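Local coordinates for transcription regulator PadR N-terminal domain-containing protein (Streptococcus mutans, PDB 3L7W) that probably acts as a PadR-family transcription factor that binds DNA as a dimer through a winged helix-turn-helix domain, at the interface of chains A and B. Sequence-based numbering; all coordinates share one arbitrary frame. Chains: chain A/B, Putative uncharacterized protein SMU.1704.

Contact 1 and contact 2 belong to one two-fold symmetric interface, and the centres of their C-alpha atoms lie about 16 Å apart. In each, one chain gives its N-terminal loop and helix 75-100, and the other gives helices 7-20 and 75-100. The roles are exchanged: B:Tyr3 and B:Ile95 enter chain A in contact 1, while A:Tyr3 and A:Ile95 meet B:Tyr12 and B:Trp88 in contact 2. Contact 2 adds A:Asp96 and A:Val99, further along helix 75-100. Dimerisation through the C-terminal helix is common in PadR proteins, and this pairing would probably set the spacing of the two DNA-binding domains.

Contact 1: the interface of chains A and B. Residues chain A 8-9, 12, 84-85, 87-88; chain B 3, 95.
B:Tyr3, from the N-terminal loop of chain B, inserts its phenol between helices 7-20 and 75-100 of chain A, and 108 Å² of its surface is hidden there. A hydrogen bond runs from the phenol OH of B:Tyr3 to the backbone O of A:Leu84, 2.7 Å long. The hydroxyl stands above the carbonyl plane, 42° out of it, with a C=O...O angle of 104°, so it does not use a lone-pair direction. Tyrosine suits this place because its flat ring fits between two helices while its hydroxyl finds a polar partner at the far end.

Packing also grips the phenol. The ring presents its edges to both helices: CE1 of B:Tyr3 lies 3.6 Å from the backbone O of A:Leu8, and its CE2 3.3 Å from CA of A:Trp88. The aliphatic CB of A:Glu87 adds a contact on the CE2 side. A:Tyr12 crosses B:Tyr3 at about a right angle, its CG 3.3 Å from the phenol OH.

A second apolar cluster forms around B:Ile95 of helix 75-100, whose two branches divide the work. CG2 sits over a face of the A:Trp88 indole, 3.3 Å above the plane and toward its rim. The indole is carried there with CG anti to the backbone N (chi1 169°), and its broad surface suits a branched aliphatic partner. The longer branch, ending in CD1 of B:Ile95, meets CD1 of A:Leu9 tip to tip at a tight 3.3 Å and also approaches the rim of the indole, 3.4 Å from CH2 of A:Trp88.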
ATOM      1  N   LEU A   8      -1.745   7.887  -4.354  1.00 35.18           N
ATOM      2  CA  LEU A   8      -3.135   7.815  -3.899  1.00 33.61           C
ATOM      3  C   LEU A   8      -3.202   7.674  -2.393  1.00 32.94           C
ATOM      4  O   LEU A   8      -4.049   8.280  -1.741  1.00 32.77           O
ATOM      5  CB  LEU A   8      -3.884   6.664  -4.566  1.00 26.90           C
ATOM      6  CG  LEU A   8      -4.101   6.870  -6.069  1.00 39.98           C
ATOM      7  CD1 LEU A   8      -4.809   5.681  -6.699  1.00 37.49           C
ATOM      8  CD2 LEU A   8      -4.893   8.146  -6.297  1.00 36.58           C
ATOM      9  N   LEU A   9      -2.294   6.881  -1.839  1.00 28.69           N
ATOM     10  CA  LEU A   9      -2.261   6.671  -0.397  1.00 28.11           C
ATOM     11  C   LEU A   9      -1.784   7.951   0.291  1.00 25.91           C
ATOM     12  O   LEU A   9      -2.242   8.284   1.376  1.00 25.09           O
ATOM     13  CB  LEU A   9      -1.341   5.503  -0.052  1.00 26.19           C
ATOM     14  CG  LEU A   9      -1.927   4.412   0.828  1.00 36.86           C
ATOM     15  CD1 LEU A   9      -0.841   3.399   1.229  1.00 34.79           C
ATOM     16  CD2 LEU A   9      -2.595   5.008   2.047  1.00 40.66           C
ATOM     17  N   TYR A  12      -4.733  10.115   0.690  1.00 25.14           N
ATOM     18  CA  TYR A  12      -5.406   9.615   1.875  1.00 30.57           C
ATOM     19  C   TYR A  12      -4.747  10.200   3.116  1.00 29.78           C
ATOM     20  O   TYR A  12      -5.404  10.811   3.949  1.00 34.22           O
ATOM     21  CB  TYR A  12      -5.367   8.085   1.892  1.00 30.19           C
ATOM     22  CG  TYR A  12      -5.995   7.441   3.096  1.00 30.16           C
ATOM     23  CD1 TYR A  12      -7.193   7.902   3.609  1.00 32.28           C
ATOM     24  CD2 TYR A  12      -5.395   6.348   3.709  1.00 32.11           C
ATOM     25  CE1 TYR A  12      -7.766   7.310   4.703  1.00 31.07           C
ATOM     26  CE2 TYR A  12      -5.955   5.748   4.802  1.00 30.09           C
ATOM     27  CZ  TYR A  12      -7.143   6.231   5.296  1.00 34.23           C
ATOM     28  OH  TYR A  12      -7.715   5.633   6.381  1.00 36.18           O
ATOM     29  N   LEU A  84     -11.800   7.232   0.862  1.00 31.27           N
ATOM     30  CA  LEU A  84     -10.397   6.777   0.922  1.00 32.54           C
ATOM     31  C   LEU A  84     -10.134   5.896   2.129  1.00 30.04           C
ATOM     32  O   LEU A  84      -9.420   4.913   2.033  1.00 31.14           O
ATOM     33  CB  LEU A  84      -9.430   7.956   0.960  1.00 31.66           C
ATOM     34  CG  LEU A  84      -9.467   8.875  -0.258  1.00 32.27           C
ATOM     35  CD1 LEU A  84      -8.540  10.065  -0.042  1.00 29.00           C
ATOM     36  CD2 LEU A  84      -9.090   8.091  -1.495  1.00 31.42           C
ATOM     37  N   THR A  85     -10.715   6.251   3.268  1.00 33.59           N
ATOM     38  CA  THR A  85     -10.583   5.435   4.461  1.00 38.95           C
ATOM     39  C   THR A  85     -11.192   4.069   4.200  1.00 41.07           C
ATOM     40  O   THR A  85     -10.575   3.041   4.463  1.00 41.75           O
ATOM     41  CB  THR A  85     -11.293   6.080   5.646  1.00 39.33           C
ATOM     42  OG1 THR A  85     -10.700   7.355   5.886  1.00 42.56           O
ATOM     43  CG2 THR A  85     -11.141   5.218   6.889  1.00 29.12           C
ATOM     44  N   GLU A  87     -11.815   2.597   1.292  1.00 27.67           N
ATOM     45  CA  GLU A  87     -11.023   1.876   0.317  1.00 34.42           C
ATOM     46  C   GLU A  87      -9.738   1.349   0.943  1.00 35.95           C
ATOM     47  O   GLU A  87      -9.228   0.295   0.562  1.00 38.29           O
ATOM     48  CB  GLU A  87     -10.706   2.776  -0.877  1.00 34.52           C
ATOM     49  CG  GLU A  87     -11.824   2.781  -1.908  1.00 46.87           C
ATOM     50  CD  GLU A  87     -12.302   1.376  -2.251  1.00 53.60           C
ATOM     51  OE1 GLU A  87     -11.493   0.563  -2.771  1.00 62.92           O
ATOM     52  OE2 GLU A  87     -13.488   1.081  -2.000  1.00 54.03           O
ATOM     53  N   TRP A  88      -9.212   2.094   1.904  1.00 36.36           N
ATOM     54  CA  TRP A  88      -8.017   1.663   2.600  1.00 33.70           C
ATOM     55  C   TRP A  88      -8.351   0.447   3.433  1.00 33.50           C
ATOM     56  O   TRP A  88      -7.577  -0.514   3.492  1.00 33.82           O
ATOM     57  CB  TRP A  88      -7.478   2.786   3.473  1.00 32.41           C
ATOM     58  CG  TRP A  88      -6.408   2.355   4.407  1.00 36.36           C
ATOM     59  CD1 TRP A  88      -6.439   2.408   5.773  1.00 36.33           C
ATOM     60  CD2 TRP A  88      -5.129   1.805   4.054  1.00 25.95           C
ATOM     61  NE1 TRP A  88      -5.261   1.930   6.287  1.00 37.68           N
ATOM     62  CE2 TRP A  88      -4.444   1.546   5.257  1.00 33.90           C
ATOM     63  CE3 TRP A  88      -4.509   1.494   2.838  1.00 28.99           C
ATOM     64  CZ2 TRP A  88      -3.156   0.997   5.283  1.00 36.44           C
ATOM     65  CZ3 TRP A  88      -3.217   0.943   2.864  1.00 29.12           C
ATOM     66  CH2 TRP A  88      -2.563   0.703   4.081  1.00 31.47           C
TER
ATOM     67  N   TYR B   3      -6.571   1.715  -4.350  1.00 42.95           N
ATOM     68  CA  TYR B   3      -5.157   1.914  -4.117  1.00 30.61           C
ATOM     69  C   TYR B   3      -4.358   0.909  -4.915  1.00 33.94           C
ATOM     70  O   TYR B   3      -4.762  -0.245  -5.052  1.00 38.18           O
ATOM     71  CB  TYR B   3      -4.857   1.793  -2.642  1.00 27.39           C
ATOM     72  CG  TYR B   3      -5.541   2.837  -1.788  1.00 25.68           C
ATOM     73  CD1 TYR B   3      -5.156   4.170  -1.857  1.00 24.04           C
ATOM     74  CD2 TYR B   3      -6.551   2.490  -0.895  1.00 27.00           C
ATOM     75  CE1 TYR B   3      -5.749   5.126  -1.063  1.00 22.63           C
ATOM     76  CE2 TYR B   3      -7.165   3.450  -0.098  1.00 30.27           C
ATOM     77  CZ  TYR B   3      -6.753   4.770  -0.192  1.00 27.42           C
ATOM     78  OH  TYR B   3      -7.333   5.751   0.583  1.00 29.92           O
ATOM     79  N   ILE B  95       0.124   3.851   8.857  1.00 27.25           N
ATOM     80  CA  ILE B  95      -0.882   4.553   8.092  1.00 28.46           C
ATOM     81  C   ILE B  95      -2.110   4.834   8.955  1.00 30.65           C
ATOM     82  O   ILE B  95      -2.558   5.973   9.069  1.00 30.20           O
ATOM     83  CB  ILE B  95      -1.238   3.769   6.840  1.00 31.23           C
ATOM     84  CG1 ILE B  95      -0.063   3.854   5.868  1.00 27.24           C
ATOM     85  CG2 ILE B  95      -2.502   4.320   6.197  1.00 29.61           C
ATOM     86  CD1 ILE B  95      -0.353   3.242   4.533  1.00 39.72           C
TER

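Contact 2: the interface of chains A and B. Residues chain A 3, 95-96, 99; chain B 12-13, 16, 88.
Helix 75-100 of chain A, through its last turns, lies against helices 7-20 and 75-100 of chain B, while the N-terminal loop of chain A brings A:Tyr3 to the same chain. In this PadR-family protein the C-terminal helix probably serves dimerisation, as in PadR relatives, beside the winged helix-turn-helix domain expected to bind DNA.

A:Asp96 supplies a polar link: OD1 of its carboxylate accepts a hydrogen bond from the indole NE1 of B:Trp88 at 2.5 Å, with 154° at the hydrogen. The donor comes on the syn side, 20° out of the carboxylate plane, and the acceptor lies nearly in the indole plane. Carboxylate and indole are turned 82° apart. Tryptophan suits the place because its N-H donates at the edge while a face takes apolar packing. Water 2 lies 2.6 Å from OD1 of A:Asp96 and also 2.6 Å from the phenol OH of B:Tyr12, joining the two chains by a second route to one oxygen.

A:Val99 packs beside this bridge. Its CG2 sits over the face of the B:Tyr12 ring, 3.8 Å from the centroid, in a CH-pi contact; the side chains cross at about a right angle. With CG2 of A:Val99 anti to the carbonyl carbon, that methyl also meets CB of B:Ala16 at 3.6 Å and CD2 of B:Leu13 at 3.9 Å. The small side chain of B:Ala16 probably allows this close approach, and water 1 bridges the backbone O atoms of A:Val99 and B:Ala16, 2.8 Å from each.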
ATOM      1  N   TYR A   3       7.598  -1.028   2.500  1.00 42.95           N
ATOM      2  CA  TYR A   3       6.665  -0.906   1.401  1.00 30.61           C
ATOM      3  C   TYR A   3       6.534   0.545   0.998  1.00 33.94           C
ATOM      4  O   TYR A   3       6.541   1.435   1.848  1.00 38.18           O
ATOM      5  CB  TYR A   3       5.326  -1.479   1.798  1.00 27.39           C
ATOM      6  CG  TYR A   3       5.359  -2.958   2.114  1.00 25.68           C
ATOM      7  CD1 TYR A   3       5.572  -3.892   1.108  1.00 24.04           C
ATOM      8  CD2 TYR A   3       5.154  -3.423   3.410  1.00 27.00           C
ATOM      9  CE1 TYR A   3       5.575  -5.242   1.377  1.00 22.63           C
ATOM     10  CE2 TYR A   3       5.168  -4.785   3.695  1.00 30.27           C
ATOM     11  CZ  TYR A   3       5.381  -5.688   2.664  1.00 27.42           C
ATOM     12  OH  TYR A   3       5.397  -7.045   2.903  1.00 29.92           O
ATOM     13  N   ILE A  95      -5.776  -7.628   1.321  1.00 27.25           N
ATOM     14  CA  ILE A  95      -4.411  -8.091   1.439  1.00 28.46           C
ATOM     15  C   ILE A  95      -4.289  -9.111   2.569  1.00 30.65           C
ATOM     16  O   ILE A  95      -3.796 -10.220   2.373  1.00 30.20           O
ATOM     17  CB  ILE A  95      -3.469  -6.915   1.636  1.00 31.23           C
ATOM     18  CG1 ILE A  95      -3.372  -6.150   0.317  1.00 27.24           C
ATOM     19  CG2 ILE A  95      -2.093  -7.391   2.077  1.00 29.61           C
ATOM     20  CD1 ILE A  95      -2.355  -5.052   0.343  1.00 39.72           C
ATOM     21  N   ASP A  96      -4.778  -8.750   3.744  1.00 32.90           N
ATOM     22  CA  ASP A  96      -4.701  -9.643   4.890  1.00 30.93           C
ATOM     23  C   ASP A  96      -5.490 -10.915   4.627  1.00 35.45           C
ATOM     24  O   ASP A  96      -5.089 -12.000   5.034  1.00 37.44           O
ATOM     25  CB  ASP A  96      -5.223  -8.943   6.140  1.00 32.52           C
ATOM     26  CG  ASP A  96      -4.275  -7.882   6.644  1.00 36.36           C
ATOM     27  OD1 ASP A  96      -3.120  -7.822   6.170  1.00 37.63           O
ATOM     28  OD2 ASP A  96      -4.682  -7.112   7.524  1.00 32.67           O
ATOM     29  N   VAL A  99      -3.352 -12.858   2.240  1.00 33.56           N
ATOM     30  CA  VAL A  99      -2.217 -13.301   3.008  1.00 25.85           C
ATOM     31  C   VAL A  99      -2.547 -14.406   3.995  1.00 42.18           C
ATOM     32  O   VAL A  99      -1.765 -15.352   4.151  1.00 42.74           O
ATOM     33  CB  VAL A  99      -1.543 -12.142   3.708  1.00 32.67           C
ATOM     34  CG1 VAL A  99      -0.584 -12.658   4.792  1.00 34.34           C
ATOM     35  CG2 VAL A  99      -0.802 -11.306   2.668  1.00 29.15           C
TER
ATOM     36  N   TYR B  12       5.068  -9.892  -1.293  1.00 25.14           N
ATOM     37  CA  TYR B  12       4.401 -10.287  -0.065  1.00 30.57           C
ATOM     38  C   TYR B  12       3.237 -11.209  -0.396  1.00 29.78           C
ATOM     39  O   TYR B  12       3.147 -12.318   0.114  1.00 34.22           O
ATOM     40  CB  TYR B  12       3.929  -9.045   0.696  1.00 30.19           C
ATOM     41  CG  TYR B  12       3.181  -9.321   1.971  1.00 30.16           C
ATOM     42  CD1 TYR B  12       3.605 -10.299   2.850  1.00 32.28           C
ATOM     43  CD2 TYR B  12       2.055  -8.581   2.305  1.00 32.11           C
ATOM     44  CE1 TYR B  12       2.925 -10.545   4.013  1.00 31.07           C
ATOM     45  CE2 TYR B  12       1.366  -8.815   3.462  1.00 30.09           C
ATOM     46  CZ  TYR B  12       1.805  -9.798   4.316  1.00 34.23           C
ATOM     47  OH  TYR B  12       1.129 -10.035   5.477  1.00 36.18           O
ATOM     48  N   LEU B  13       2.357 -10.770  -1.282  1.00 27.61           N
ATOM     49  CA  LEU B  13       1.183 -11.576  -1.614  1.00 28.09           C
ATOM     50  C   LEU B  13       1.583 -12.933  -2.180  1.00 26.94           C
ATOM     51  O   LEU B  13       1.037 -13.954  -1.800  1.00 30.45           O
ATOM     52  CB  LEU B  13       0.274 -10.833  -2.598  1.00 23.02           C
ATOM     53  CG  LEU B  13      -0.407  -9.605  -1.957  1.00 27.39           C
ATOM     54  CD1 LEU B  13      -1.070  -8.766  -3.016  1.00 22.72           C
ATOM     55  CD2 LEU B  13      -1.424 -10.032  -0.922  1.00 21.23           C
ATOM     56  N   ALA B  16       2.949 -15.083   0.449  1.00 27.87           N
ATOM     57  CA  ALA B  16       1.899 -15.422   1.394  1.00 29.26           C
ATOM     58  C   ALA B  16       1.027 -16.499   0.791  1.00 28.71           C
ATOM     59  O   ALA B  16       0.664 -17.461   1.471  1.00 31.56           O
ATOM     60  CB  ALA B  16       1.065 -14.201   1.774  1.00 28.90           C
ATOM     61  N   TRP B  88       4.418  -5.299   6.729  1.00 36.36           N
ATOM     62  CA  TRP B  88       3.075  -4.966   6.299  1.00 33.70           C
ATOM     63  C   TRP B  88       2.280  -4.504   7.499  1.00 33.50           C
ATOM     64  O   TRP B  88       1.517  -3.536   7.420  1.00 33.82           O
ATOM     65  CB  TRP B  88       2.416  -6.170   5.644  1.00 32.41           C
ATOM     66  CG  TRP B  88       0.962  -5.995   5.400  1.00 36.36           C
ATOM     67  CD1 TRP B  88      -0.054  -6.748   5.920  1.00 36.33           C
ATOM     68  CD2 TRP B  88       0.343  -5.004   4.565  1.00 25.95           C
ATOM     69  NE1 TRP B  88      -1.261  -6.289   5.458  1.00 37.68           N
ATOM     70  CE2 TRP B  88      -1.048  -5.217   4.633  1.00 33.90           C
ATOM     71  CE3 TRP B  88       0.832  -3.952   3.783  1.00 28.99           C
ATOM     72  CZ2 TRP B  88      -1.963  -4.419   3.936  1.00 36.44           C
ATOM     73  CZ3 TRP B  88      -0.086  -3.150   3.084  1.00 29.12           C
ATOM     74  CH2 TRP B  88      -1.464  -3.394   3.170  1.00 31.47           C
TER
HETATM   75  O   HOH W   1      -2.099 -17.293   2.127  1.00 34.65           O
HETATM   76  O   HOH W   2      -1.331  -9.760   6.177  1.00 36.38           O